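Local coordinates for formate oxidase (Aspergillus oryzae, PDB 5ZU2), which probably oxidises formate as an FAD-dependent flavoenzyme of the glucose-methanol-choline (GMC) oxidoreductase family, at residues N97-V102 against D201-G206; K230-N235 against K242-V247; D64-T69 against I80-T85. The protein carries 1 engineered substitution. All coordinates share one frame; numbering follows the deposited sequence.

Overall arrangement
Following the chain from its N terminus, contact 3 closes first: 64-69 and 80-85 lie in and beside the hairpin of strands 67-74 and 77-81, eleven residues apart. Contact 1 comes next and spans the widest gap, bringing 97-102 back against 201-206 where strand 100-101 joins strand 195-204 in the large mixed sheet. Contact 2 closes last, inside the hairpin of strands 227-235 and 240-248. The three follow in series, with neither nesting nor crossing. Contacts 1 and 3 do not touch each other (nearest atoms about 6 Å apart), yet both touch FAD, whereas the centre of contact 2 lies about 34 Å from that of contact 1, nearer the adenine end.

Contact 1 (N97-V102 against D201-G206); sequences NYFTWV and DTIYRG. With FAD (flavin-adenine dinucleotide), chain D.
The backbone oxygen of Phe99 is gripped from across the contact by the amide of Thr202: Thr202 N to Phe99 O is 2.8 Å, with an N-H...O angle of 162°. The CA of Asp201 adds a CA-H...O contact to the same oxygen. Thr202 OG1 also lies near it, but its proton has another acceptor within reach, so that bond is unsettled. Thr100 and Asp201 form an antiparallel non-hydrogen-bonded pair, and Thr202 centres an inverse gamma turn as the strand bends.

Beside this polar core, Ile203 reaches over one face of the Phe99 ring: its CD1 stands 3.6 Å from the Phe99 ring centroid, 20° off the normal, a CH-pi contact. The opposite face carries the carbonyl oxygen of Asn97, over its centre. With CG anti to the backbone N (chi1 -179°), Trp101 brings its indole to Thr202, where CE3 of Trp101 meets CG2 of Thr202 at 3.5 Å. Two waters bridge the segments, one between Asn97 OD1 and Thr202 OG1, the other between Thr100 OG1 and Asp201 OD1.

The 97-102 segment faces the flavin. Asn97 ND2 donates to FAD O2' at 3.0 Å and also bonds Gln555, while Thr100 N donates to FAD O4 at 3.2 Å. A weak bond returns from FAD N3 to Thr100 O. Backbone polar groups thus read the pyrimidine edge of the isoalloxazine, and the strand of Asp201 backs the loop that presents them, consistent with a cofactor held in fixed orientation.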
loop_
_atom_site.group_PDB
_atom_site.type_symbol
_atom_site.label_atom_id
_atom_site.label_comp_id
_atom_site.label_asym_id
_atom_site.label_seq_id
_atom_site.Cartn_x
_atom_site.Cartn_y
_atom_site.Cartn_z
ATOM N N ASN A 97 -7.585 -2.646 -1.814
ATOM C CA ASN A 97 -6.249 -3.139 -2.111
ATOM C C ASN A 97 -6.277 -4.630 -2.461
ATOM O O ASN A 97 -7.327 -5.277 -2.434
ATOM C CB ASN A 97 -5.293 -2.809 -0.954
ATOM C CG ASN A 97 -5.592 -3.556 0.337
ATOM O OD1 ASN A 97 -6.372 -4.506 0.374
ATOM N ND2 ASN A 97 -4.922 -3.131 1.417
ATOM N N TYR A 98 -5.105 -5.196 -2.780
ATOM C CA TYR A 98 -5.002 -6.586 -3.233
ATOM C C TYR A 98 -4.479 -7.536 -2.145
ATOM O O TYR A 98 -3.850 -8.564 -2.436
ATOM C CB TYR A 98 -4.185 -6.656 -4.528
ATOM C CG TYR A 98 -4.819 -5.758 -5.565
ATOM C CD1 TYR A 98 -6.205 -5.737 -5.727
ATOM C CD2 TYR A 98 -4.057 -4.878 -6.330
ATOM C CE1 TYR A 98 -6.820 -4.875 -6.645
ATOM C CE2 TYR A 98 -4.654 -4.022 -7.253
ATOM C CZ TYR A 98 -6.038 -4.026 -7.411
ATOM O OH TYR A 98 -6.638 -3.168 -8.315
ATOM N N PHE A 99 -4.785 -7.219 -0.891
ATOM C CA PHE A 99 -4.874 -8.157 0.229
ATOM C C PHE A 99 -3.579 -8.677 0.833
ATOM O O PHE A 99 -3.605 -9.084 1.996
ATOM C CB PHE A 99 -5.678 -9.382 -0.213
ATOM C CG PHE A 99 -6.964 -9.039 -0.852
ATOM C CD1 PHE A 99 -8.022 -8.593 -0.086
ATOM C CD2 PHE A 99 -7.121 -9.127 -2.230
ATOM C CE1 PHE A 99 -9.248 -8.269 -0.684
ATOM C CE2 PHE A 99 -8.314 -8.783 -2.828
ATOM C CZ PHE A 99 -9.380 -8.352 -2.054
ATOM N N THR A 100 -2.438 -8.532 0.156
ATOM C CA THR A 100 -1.213 -9.160 0.638
ATOM C C THR A 100 -0.774 -8.551 1.954
ATOM O O THR A 100 -0.806 -7.332 2.124
ATOM C CB THR A 100 -0.092 -9.045 -0.384
ATOM O OG1 THR A 100 -0.486 -9.723 -1.580
ATOM C CG2 THR A 100 1.172 -9.686 0.165
ATOM N N TRP A 101 -0.412 -9.412 2.900
ATOM C CA TRP A 101 -0.082 -9.028 4.269
ATOM C C TRP A 101 1.328 -9.507 4.558
ATOM O O TRP A 101 1.540 -10.708 4.764
ATOM C CB TRP A 101 -1.082 -9.630 5.250
ATOM C CG TRP A 101 -0.847 -9.264 6.694
ATOM C CD1 TRP A 101 -0.070 -9.937 7.598
ATOM C CD2 TRP A 101 -1.407 -8.148 7.399
ATOM N NE1 TRP A 101 -0.106 -9.300 8.810
ATOM C CE2 TRP A 101 -0.916 -8.202 8.718
ATOM C CE3 TRP A 101 -2.255 -7.099 7.036
ATOM C CZ2 TRP A 101 -1.252 -7.259 9.673
ATOM C CZ3 TRP A 101 -2.590 -6.167 7.982
ATOM C CH2 TRP A 101 -2.090 -6.246 9.288
ATOM N N VAL A 102 2.279 -8.576 4.576
ATOM C CA VAL A 102 3.695 -8.903 4.693
ATOM C C VAL A 102 4.412 -7.700 5.309
ATOM O O VAL A 102 4.236 -6.569 4.843
ATOM C CB VAL A 102 4.273 -9.298 3.320
ATOM C CG1 VAL A 102 3.878 -8.267 2.263
ATOM C CG2 VAL A 102 5.794 -9.447 3.386
ATOM N N ASP A 201 -3.122 -12.998 3.677
ATOM C CA ASP A 201 -4.016 -12.041 3.055
ATOM C C ASP A 201 -5.011 -11.465 4.047
ATOM O O ASP A 201 -5.454 -12.142 4.974
ATOM C CB ASP A 201 -4.772 -12.679 1.898
ATOM C CG ASP A 201 -3.892 -12.892 0.701
ATOM O OD1 ASP A 201 -3.574 -11.885 0.030
ATOM O OD2 ASP A 201 -3.490 -14.051 0.439
ATOM N N THR A 202 -5.382 -10.205 3.824
ATOM C CA THR A 202 -6.510 -9.628 4.549
ATOM C C THR A 202 -7.797 -10.154 3.917
ATOM O O THR A 202 -8.657 -9.371 3.491
ATOM C CB THR A 202 -6.471 -8.084 4.553
ATOM O OG1 THR A 202 -6.137 -7.578 3.248
ATOM C CG2 THR A 202 -5.463 -7.548 5.598
ATOM N N ILE A 203 -7.903 -11.487 3.837
ATOM C CA ILE A 203 -9.103 -12.203 3.413
ATOM C C ILE A 203 -9.357 -13.320 4.416
ATOM O O ILE A 203 -8.414 -13.956 4.891
ATOM C CB ILE A 203 -8.971 -12.786 1.986
ATOM C CG1 ILE A 203 -8.690 -11.681 0.967
ATOM C CG2 ILE A 203 -10.215 -13.576 1.610
ATOM C CD1 ILE A 203 -8.238 -12.159 -0.408
ATOM N N TYR A 204 -10.618 -13.528 4.779
ATOM C CA TYR A 204 -10.949 -14.673 5.617
ATOM C C TYR A 204 -12.375 -15.120 5.316
ATOM O O TYR A 204 -13.290 -14.291 5.229
ATOM C CB TYR A 204 -10.774 -14.362 7.102
ATOM C CG TYR A 204 -11.032 -15.552 8.015
ATOM C CD1 TYR A 204 -10.362 -16.752 7.833
ATOM C CD2 TYR A 204 -11.928 -15.458 9.079
ATOM C CE1 TYR A 204 -10.590 -17.841 8.660
ATOM C CE2 TYR A 204 -12.157 -16.535 9.924
ATOM C CZ TYR A 204 -11.482 -17.721 9.711
ATOM O OH TYR A 204 -11.706 -18.781 10.542
ATOM N N ARG A 205 -12.535 -16.431 5.122
ATOM C CA ARG A 205 -13.796 -17.034 4.697
ATOM C C ARG A 205 -14.410 -16.229 3.553
ATOM O O ARG A 205 -15.563 -15.791 3.602
ATOM C CB ARG A 205 -14.761 -17.206 5.881
ATOM C CG ARG A 205 -14.129 -18.010 7.050
ATOM C CD ARG A 205 -15.171 -18.669 7.956
ATOM N NE ARG A 205 -16.383 -18.967 7.198
ATOM C CZ ARG A 205 -17.481 -19.545 7.683
ATOM N NH1 ARG A 205 -17.546 -19.925 8.955
ATOM N NH2 ARG A 205 -18.521 -19.747 6.876
ATOM N N GLY A 206 -13.592 -16.009 2.523
ATOM C CA GLY A 206 -14.031 -15.342 1.307
ATOM C C GLY A 206 -14.491 -13.906 1.464
ATOM O O GLY A 206 -15.251 -13.421 0.625
HETATM P PA FAD D . -5.853 5.332 3.092
HETATM O O1A FAD D . -5.948 5.610 1.660
HETATM O O2A FAD D . -6.146 3.890 3.481
HETATM O O5B FAD D . -6.848 6.288 3.960
HETATM C C5B FAD D . -7.055 7.680 3.628
HETATM C C4B FAD D . -8.500 8.002 3.929
HETATM O O4B FAD D . -8.691 9.438 3.984
HETATM C C3B FAD D . -9.516 7.468 2.917
HETATM O O3B FAD D . -10.656 6.900 3.554
HETATM C C2B FAD D . -9.921 8.722 2.142
HETATM O O2B FAD D . -11.230 8.650 1.567
HETATM C C1B FAD D . -9.838 9.774 3.242
HETATM N N9A FAD D . -9.682 11.132 2.732
HETATM C C8A FAD D . -8.685 11.558 1.899
HETATM N N7A FAD D . -8.760 12.825 1.580
HETATM C C5A FAD D . -9.905 13.261 2.220
HETATM C C6A FAD D . -10.540 14.518 2.271
HETATM N N6A FAD D . -10.087 15.599 1.624
HETATM N N1A FAD D . -11.662 14.626 3.023
HETATM C C2A FAD D . -12.109 13.543 3.662
HETATM N N3A FAD D . -11.601 12.307 3.682
HETATM C C4A FAD D . -10.491 12.229 2.934
HETATM N N1 FAD D . -0.829 -2.851 0.444
HETATM C C2 FAD D . -0.436 -4.110 0.797
HETATM O O2 FAD D . 0.229 -4.316 1.823
HETATM N N3 FAD D . -0.793 -5.200 -0.011
HETATM C C4 FAD D . -1.531 -5.140 -1.192
HETATM O O4 FAD D . -1.774 -6.167 -1.832
HETATM C C4X FAD D . -1.944 -3.786 -1.547
HETATM N N5 FAD D . -2.641 -3.622 -2.648
HETATM C C5X FAD D . -3.033 -2.341 -2.985
HETATM C C6 FAD D . -3.801 -2.162 -4.141
HETATM C C7 FAD D . -4.239 -0.900 -4.523
HETATM C C7M FAD D . -5.057 -0.748 -5.785
HETATM C C8 FAD D . -3.911 0.213 -3.725
HETATM C C8M FAD D . -4.370 1.593 -4.103
HETATM C C9 FAD D . -3.157 0.037 -2.563
HETATM C C9A FAD D . -2.715 -1.228 -2.186
HETATM N N10 FAD D . -1.967 -1.452 -1.004
HETATM C C10 FAD D . -1.554 -2.712 -0.663
HETATM C "C1'" FAD D . -1.531 -0.339 -0.162
HETATM C "C2'" FAD D . -2.357 -0.132 1.092
HETATM O "O2'" FAD D . -3.727 -0.426 0.834
HETATM C "C3'" FAD D . -2.227 1.337 1.498
HETATM O "O3'" FAD D . -0.858 1.734 1.498
HETATM C "C4'" FAD D . -2.843 1.715 2.841
HETATM O "O4'" FAD D . -4.202 1.266 2.861
HETATM C "C5'" FAD D . -2.696 3.204 3.067
HETATM O "O5'" FAD D . -3.357 3.559 4.296
HETATM P P FAD D . -3.516 5.053 4.742
HETATM O O1P FAD D . -4.351 4.979 6.022
HETATM O O2P FAD D . -2.148 5.671 4.742
HETATM O O3P FAD D . -4.401 5.709 3.605
HETATM O O HOH W 1 -7.751 -5.734 2.506
HETATM O O HOH W 2 -2.031 -11.978 -1.960
#

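Contact 2 (K230-N235 against K242-V247); sequences KRLIIN and KGVTVV
With CG1 of Ile233 anti to its carbonyl carbon (chi1 -57°) and OG1 of Thr245 placed likewise, the two side chains cross at about a right angle, and Ile233 CG1 packs 3.3 Å from Thr245 OG1. They meet on one face of an antiparallel beta hairpin, whose strand segments run at 154° to each other with axes 4.4 Å apart at closest approach. That hydroxyl is hydrogen-bonded to Asn255 on the next strand, so the isoleucine lies against a polar atom that already has a partner.

At one end the ladder contains a classic beta bulge: Lys230 and Arg231 both face Thr245. The Thr245 carbonyl takes a firm bond from Lys230 N (2.7 Å to Thr245 O) and a weak one from Arg231 N. In return Thr245 N donates to Arg231 O at 3.0 Å, nearly straight. The side chains of Lys230 and Thr245 run side by side in the same direction before the lysine amine forms a salt bridge with Glu253. Farther along, Ile233 N donates to Gly243 O.

On the other face, Leu232 and Val244 are a non-hydrogen-bonded pair, with CD2 of Leu232 4.1 Å from CG2 of Val244. This apolar side turns inward: Leu232 touches Leu274 and Leu275 of helix 267-277, and Val244 touches Val10 and Val12 of strand 9-12. The hairpin thereby lies against the nucleotide-binding part of the fold. Toward the hairpin's turn, Lys242 N donates to Ile233 O at 2.6 Å, with an N-H...O angle of 176°.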
loop_
_atom_site.group_PDB
_atom_site.type_symbol
_atom_site.label_atom_id
_atom_site.label_comp_id
_atom_site.label_asym_id
_atom_site.label_seq_id
_atom_site.Cartn_x
_atom_site.Cartn_y
_atom_site.Cartn_z
ATOM N N LYS A 230 -11.961 20.628 4.461
ATOM C CA LYS A 230 -11.545 21.890 3.887
ATOM C C LYS A 230 -10.205 22.342 4.434
ATOM O O LYS A 230 -9.347 22.770 3.663
ATOM C CB LYS A 230 -12.601 22.973 4.132
ATOM C CG LYS A 230 -12.075 24.349 3.786
ATOM C CD LYS A 230 -12.943 25.447 4.350
ATOM C CE LYS A 230 -12.524 26.793 3.802
ATOM N NZ LYS A 230 -13.236 27.899 4.512
ATOM N N ARG A 231 -9.978 22.169 5.731
ATOM C CA ARG A 231 -8.852 22.800 6.400
ATOM C C ARG A 231 -8.782 22.285 7.834
ATOM O O ARG A 231 -9.809 21.928 8.420
ATOM C CB ARG A 231 -9.032 24.327 6.382
ATOM C CG ARG A 231 -7.905 25.131 6.961
ATOM C CD ARG A 231 -8.308 26.601 7.098
ATOM N NE ARG A 231 -8.648 27.202 5.812
ATOM C CZ ARG A 231 -9.381 28.301 5.679
ATOM N NH1 ARG A 231 -9.862 28.907 6.764
ATOM N NH2 ARG A 231 -9.647 28.784 4.463
ATOM N N LEU A 232 -7.568 22.213 8.380
ATOM C CA LEU A 232 -7.418 22.057 9.817
ATOM C C LEU A 232 -7.583 23.408 10.494
ATOM O O LEU A 232 -7.065 24.418 10.013
ATOM C CB LEU A 232 -6.059 21.455 10.171
ATOM C CG LEU A 232 -5.849 20.015 9.729
ATOM C CD1 LEU A 232 -4.381 19.602 9.880
ATOM C CD2 LEU A 232 -6.803 19.088 10.495
ATOM N N ILE A 233 -8.287 23.415 11.626
ATOM C CA ILE A 233 -8.498 24.621 12.424
ATOM C C ILE A 233 -7.311 24.777 13.358
ATOM O O ILE A 233 -7.165 24.014 14.316
ATOM C CB ILE A 233 -9.813 24.562 13.214
ATOM C CG1 ILE A 233 -10.996 24.345 12.256
ATOM C CG2 ILE A 233 -9.983 25.821 14.112
ATOM C CD1 ILE A 233 -12.320 24.147 12.939
ATOM N N ILE A 234 -6.490 25.796 13.097
ATOM C CA ILE A 234 -5.271 26.073 13.847
ATOM C C ILE A 234 -5.432 27.402 14.576
ATOM O O ILE A 234 -5.874 28.386 13.982
ATOM C CB ILE A 234 -4.042 26.141 12.917
ATOM C CG1 ILE A 234 -3.950 24.921 11.985
ATOM C CG2 ILE A 234 -2.765 26.401 13.723
ATOM C CD1 ILE A 234 -3.648 23.604 12.672
ATOM N N ASN A 235 -5.073 27.437 15.853
ATOM C CA ASN A 235 -4.950 28.695 16.585
ATOM C C ASN A 235 -3.492 29.154 16.552
ATOM O O ASN A 235 -2.614 28.454 17.062
ATOM C CB ASN A 235 -5.437 28.534 18.020
ATOM C CG ASN A 235 -5.383 29.832 18.793
ATOM O OD1 ASN A 235 -4.304 30.293 19.185
ATOM N ND2 ASN A 235 -6.535 30.442 18.998
ATOM N N LYS A 242 -7.153 22.831 16.681
ATOM C CA LYS A 242 -8.398 22.845 17.433
ATOM C C LYS A 242 -9.394 21.806 16.951
ATOM O O LYS A 242 -10.247 21.363 17.729
ATOM C CB LYS A 242 -9.030 24.242 17.312
ATOM C CG LYS A 242 -9.153 25.058 18.570
ATOM C CD LYS A 242 -7.888 25.722 18.977
ATOM C CE LYS A 242 -8.121 26.441 20.303
ATOM N NZ LYS A 242 -8.556 25.479 21.362
ATOM N N GLY A 243 -9.304 21.420 15.689
ATOM C CA GLY A 243 -10.332 20.613 15.051
ATOM C C GLY A 243 -10.194 20.705 13.542
ATOM O O GLY A 243 -9.113 20.979 13.024
ATOM N N VAL A 244 -11.311 20.494 12.849
ATOM C CA VAL A 244 -11.295 20.387 11.393
ATOM C C VAL A 244 -12.585 20.973 10.836
ATOM O O VAL A 244 -13.648 20.868 11.453
ATOM C CB VAL A 244 -11.117 18.911 10.959
ATOM C CG1 VAL A 244 -12.379 18.079 11.318
ATOM C CG2 VAL A 244 -10.764 18.821 9.485
ATOM N N THR A 245 -12.490 21.568 9.646
ATOM C CA THR A 245 -13.637 22.087 8.905
ATOM C C THR A 245 -13.900 21.191 7.691
ATOM O O THR A 245 -12.969 20.854 6.945
ATOM C CB THR A 245 -13.382 23.543 8.477
ATOM O OG1 THR A 245 -13.041 24.335 9.624
ATOM C CG2 THR A 245 -14.617 24.157 7.782
ATOM N N VAL A 246 -15.165 20.802 7.494
ATOM C CA VAL A 246 -15.549 19.904 6.415
ATOM C C VAL A 246 -16.727 20.497 5.657
ATOM O O VAL A 246 -17.482 21.325 6.173
ATOM C CB VAL A 246 -15.918 18.490 6.919
ATOM C CG1 VAL A 246 -14.807 17.919 7.779
ATOM C CG2 VAL A 246 -17.258 18.499 7.677
ATOM N N VAL A 247 -16.882 20.043 4.414
ATOM C CA VAL A 247 -17.998 20.420 3.556
ATOM C C VAL A 247 -18.845 19.181 3.301
ATOM O O VAL A 247 -18.317 18.125 2.931
ATOM C CB VAL A 247 -17.501 21.041 2.242
ATOM C CG1 VAL A 247 -18.684 21.537 1.414
ATOM C CG2 VAL A 247 -16.538 22.170 2.557
#

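Contact 3 (D64-T69 against I80-T85); sequences DWAYKT and IEKPNT. With FAD (flavin-adenine dinucleotide), chain D.
The backbone carbonyl oxygen of Asn84 approaches the Tyr67 ring obliquely, where strand 83-84, past the corner at Lys82, pairs with Tyr67; one face of that ring carries CB of Trp65. The Trp65 indole has the Tyr67 hydroxyl over one face and the FAD ribose at its edge, where NE1 gives O2B a weak bond. The side-chain amide of Asn84 lies almost in plane with its partner, ND2 donating to Thr69 OG1 at 3.0 Å.

Thr69 and Glu81 exchange two backbone bonds, Glu81 N to Thr69 O at 2.7 Å and Thr69 N to Glu81 O at 2.8 Å. Asn84 N gives Tyr67 O a good bond of 2.7 Å, but the return bond is weak. The register slips by one residue between these pairs, a beta bulge, at the corner made by Lys82 and the cis peptide before Pro83. The Lys82 chain runs extended to CE and bends only at the last torsion (chi4 70°), bringing NZ to Ala66 O at 2.6 Å, in the carbonyl plane. Asp64 OD1 accepts from Ala66 N, forming an Asx turn, and OD2 lies 2.8 Å from Thr85 OG1.

Thr85 O lies close to the flavin's C8M methyl, so Thr85 reaches the dimethylbenzene end, while Trp65 meets the ribose. Tyr67 bonds Glu270 of helix 267-277, whose Phe269 touches Asn84, and strand 445-447 packs against Tyr67 and Thr69 through Ile446.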
loop_
_atom_site.group_PDB
_atom_site.type_symbol
_atom_site.label_atom_id
_atom_site.label_comp_id
_atom_site.label_asym_id
_atom_site.label_seq_id
_atom_site.Cartn_x
_atom_site.Cartn_y
_atom_site.Cartn_z
ATOM N N ASP A 64 -13.068 5.014 -5.906
ATOM C CA ASP A 64 -11.681 5.293 -6.238
ATOM C C ASP A 64 -11.519 6.790 -6.494
ATOM O O ASP A 64 -12.252 7.370 -7.309
ATOM C CB ASP A 64 -11.246 4.405 -7.432
ATOM C CG ASP A 64 -9.855 4.730 -7.974
ATOM O OD1 ASP A 64 -9.071 5.450 -7.288
ATOM O OD2 ASP A 64 -9.456 4.090 -8.994
ATOM N N TRP A 65 -10.566 7.417 -5.776
ATOM C CA TRP A 65 -10.239 8.819 -6.014
ATOM C C TRP A 65 -9.803 9.039 -7.455
ATOM O O TRP A 65 -10.013 10.119 -8.003
ATOM C CB TRP A 65 -9.125 9.301 -5.069
ATOM C CG TRP A 65 -9.538 9.532 -3.622
ATOM C CD1 TRP A 65 -9.456 8.634 -2.581
ATOM C CD2 TRP A 65 -10.087 10.736 -3.061
ATOM N NE1 TRP A 65 -9.920 9.203 -1.421
ATOM C CE2 TRP A 65 -10.320 10.488 -1.685
ATOM C CE3 TRP A 65 -10.416 11.995 -3.589
ATOM C CZ2 TRP A 65 -10.867 11.455 -0.832
ATOM C CZ3 TRP A 65 -10.950 12.945 -2.744
ATOM C CH2 TRP A 65 -11.168 12.670 -1.375
ATOM N N ALA A 66 -9.184 8.041 -8.077
ATOM C CA ALA A 66 -8.821 8.111 -9.492
ATOM C C ALA A 66 -7.932 9.324 -9.797
ATOM O O ALA A 66 -8.200 10.096 -10.722
ATOM C CB ALA A 66 -10.082 8.133 -10.363
ATOM N N TYR A 67 -6.865 9.494 -9.010
ATOM C CA TYR A 67 -5.965 10.626 -9.211
ATOM C C TYR A 67 -5.241 10.532 -10.547
ATOM O O TYR A 67 -4.867 9.447 -10.998
ATOM C CB TYR A 67 -4.909 10.700 -8.096
ATOM C CG TYR A 67 -5.470 10.986 -6.727
ATOM C CD1 TYR A 67 -6.201 12.138 -6.487
ATOM C CD2 TYR A 67 -5.249 10.123 -5.672
ATOM C CE1 TYR A 67 -6.727 12.411 -5.230
ATOM C CE2 TYR A 67 -5.760 10.386 -4.412
ATOM C CZ TYR A 67 -6.495 11.532 -4.198
ATOM O OH TYR A 67 -7.015 11.795 -2.953
ATOM N N LYS A 68 -5.017 11.683 -11.167
ATOM C CA LYS A 68 -3.967 11.789 -12.167
ATOM C C LYS A 68 -2.622 11.796 -11.456
ATOM O O LYS A 68 -2.478 12.422 -10.403
ATOM C CB LYS A 68 -4.117 13.074 -12.983
ATOM C CG LYS A 68 -5.369 13.146 -13.849
ATOM C CD LYS A 68 -5.419 14.475 -14.564
ATOM C CE LYS A 68 -6.502 14.477 -15.624
ATOM N NZ LYS A 68 -6.629 15.847 -16.175
ATOM N N THR A 69 -1.645 11.081 -12.016
ATOM C CA THR A 69 -0.321 11.026 -11.414
ATOM C C THR A 69 0.744 10.908 -12.492
ATOM O O THR A 69 0.609 10.083 -13.398
ATOM C CB THR A 69 -0.222 9.841 -10.445
ATOM O OG1 THR A 69 -1.060 10.095 -9.309
ATOM C CG2 THR A 69 1.199 9.658 -9.983
ATOM N N ILE A 80 2.089 10.609 -17.624
ATOM C CA ILE A 80 1.101 10.868 -16.591
ATOM C C ILE A 80 -0.062 9.910 -16.813
ATOM O O ILE A 80 -0.375 9.558 -17.953
ATOM C CB ILE A 80 0.670 12.347 -16.618
ATOM C CG1 ILE A 80 -0.300 12.648 -15.475
ATOM C CG2 ILE A 80 0.139 12.733 -18.012
ATOM C CD1 ILE A 80 -0.579 14.145 -15.294
ATOM N N GLU A 81 -0.679 9.449 -15.721
ATOM C CA GLU A 81 -1.695 8.406 -15.817
ATOM C C GLU A 81 -2.914 8.717 -14.961
ATOM O O GLU A 81 -2.850 9.452 -13.973
ATOM C CB GLU A 81 -1.148 7.035 -15.389
ATOM C CG GLU A 81 -0.094 6.480 -16.313
ATOM C CD GLU A 81 -0.683 5.920 -17.610
ATOM O OE1 GLU A 81 -1.919 5.754 -17.699
ATOM O OE2 GLU A 81 0.092 5.616 -18.533
ATOM N N LYS A 82 -4.026 8.072 -15.318
ATOM C CA LYS A 82 -5.236 8.162 -14.547
ATOM C C LYS A 82 -5.997 6.878 -14.842
ATOM O O LYS A 82 -6.125 6.515 -16.016
ATOM C CB LYS A 82 -6.091 9.382 -14.899
ATOM C CG LYS A 82 -7.390 9.493 -14.096
ATOM C CD LYS A 82 -8.210 10.675 -14.558
ATOM C CE LYS A 82 -9.659 10.621 -14.105
ATOM N NZ LYS A 82 -9.842 10.824 -12.653
ATOM N N PRO A 83 -6.488 6.162 -13.822
ATOM C CA PRO A 83 -6.425 6.486 -12.397
ATOM C C PRO A 83 -5.210 5.934 -11.664
ATOM O O PRO A 83 -4.830 4.796 -11.924
ATOM C CB PRO A 83 -7.680 5.808 -11.846
ATOM C CG PRO A 83 -7.783 4.554 -12.672
ATOM C CD PRO A 83 -7.242 4.915 -14.053
ATOM N N ASN A 84 -4.644 6.722 -10.745
ATOM C CA ASN A 84 -3.778 6.205 -9.686
ATOM C C ASN A 84 -4.672 5.933 -8.478
ATOM O O ASN A 84 -5.125 6.869 -7.809
ATOM C CB ASN A 84 -2.668 7.194 -9.345
ATOM C CG ASN A 84 -1.641 6.612 -8.384
ATOM O OD1 ASN A 84 -1.571 5.400 -8.183
ATOM N ND2 ASN A 84 -0.818 7.473 -7.813
ATOM N N THR A 85 -4.948 4.660 -8.215
ATOM C CA THR A 85 -6.097 4.272 -7.400
ATOM C C THR A 85 -5.820 4.447 -5.909
ATOM O O THR A 85 -4.730 4.152 -5.432
ATOM C CB THR A 85 -6.462 2.832 -7.729
ATOM O OG1 THR A 85 -6.958 2.789 -9.073
ATOM C CG2 THR A 85 -7.499 2.236 -6.753
HETATM P PA FAD D . -5.853 5.332 3.092
HETATM O O1A FAD D . -5.948 5.610 1.660
HETATM O O2A FAD D . -6.146 3.890 3.481
HETATM O O5B FAD D . -6.848 6.288 3.960
HETATM C C5B FAD D . -7.055 7.680 3.628
HETATM C C4B FAD D . -8.500 8.002 3.929
HETATM O O4B FAD D . -8.691 9.438 3.984
HETATM C C3B FAD D . -9.516 7.468 2.917
HETATM O O3B FAD D . -10.656 6.900 3.554
HETATM C C2B FAD D . -9.921 8.722 2.142
HETATM O O2B FAD D . -11.230 8.650 1.567
HETATM C C1B FAD D . -9.838 9.774 3.242
HETATM N N9A FAD D . -9.682 11.132 2.732
HETATM C C8A FAD D . -8.685 11.558 1.899
HETATM N N7A FAD D . -8.760 12.825 1.580
HETATM C C5A FAD D . -9.905 13.261 2.220
HETATM C C6A FAD D . -10.540 14.518 2.271
HETATM N N6A FAD D . -10.087 15.599 1.624
HETATM N N1A FAD D . -11.662 14.626 3.023
HETATM C C2A FAD D . -12.109 13.543 3.662
HETATM N N3A FAD D . -11.601 12.307 3.682
HETATM C C4A FAD D . -10.491 12.229 2.934
HETATM N N1 FAD D . -0.829 -2.851 0.444
HETATM C C2 FAD D . -0.436 -4.110 0.797
HETATM O O2 FAD D . 0.229 -4.316 1.823
HETATM N N3 FAD D . -0.793 -5.200 -0.011
HETATM C C4 FAD D . -1.531 -5.140 -1.192
HETATM O O4 FAD D . -1.774 -6.167 -1.832
HETATM C C4X FAD D . -1.944 -3.786 -1.547
HETATM N N5 FAD D . -2.641 -3.622 -2.648
HETATM C C5X FAD D . -3.033 -2.341 -2.985
HETATM C C6 FAD D . -3.801 -2.162 -4.141
HETATM C C7 FAD D . -4.239 -0.900 -4.523
HETATM C C7M FAD D . -5.057 -0.748 -5.785
HETATM C C8 FAD D . -3.911 0.213 -3.725
HETATM C C8M FAD D . -4.370 1.593 -4.103
HETATM C C9 FAD D . -3.157 0.037 -2.563
HETATM C C9A FAD D . -2.715 -1.228 -2.186
HETATM N N10 FAD D . -1.967 -1.452 -1.004
HETATM C C10 FAD D . -1.554 -2.712 -0.663
HETATM C "C1'" FAD D . -1.531 -0.339 -0.162
HETATM C "C2'" FAD D . -2.357 -0.132 1.092
HETATM O "O2'" FAD D . -3.727 -0.426 0.834
HETATM C "C3'" FAD D . -2.227 1.337 1.498
HETATM O "O3'" FAD D . -0.858 1.734 1.498
HETATM C "C4'" FAD D . -2.843 1.715 2.841
HETATM O "O4'" FAD D . -4.202 1.266 2.861
HETATM C "C5'" FAD D . -2.696 3.204 3.067
HETATM O "O5'" FAD D . -3.357 3.559 4.296
HETATM P P FAD D . -3.516 5.053 4.742
HETATM O O1P FAD D . -4.351 4.979 6.022
HETATM O O2P FAD D . -2.148 5.671 4.742
HETATM O O3P FAD D . -4.401 5.709 3.605
#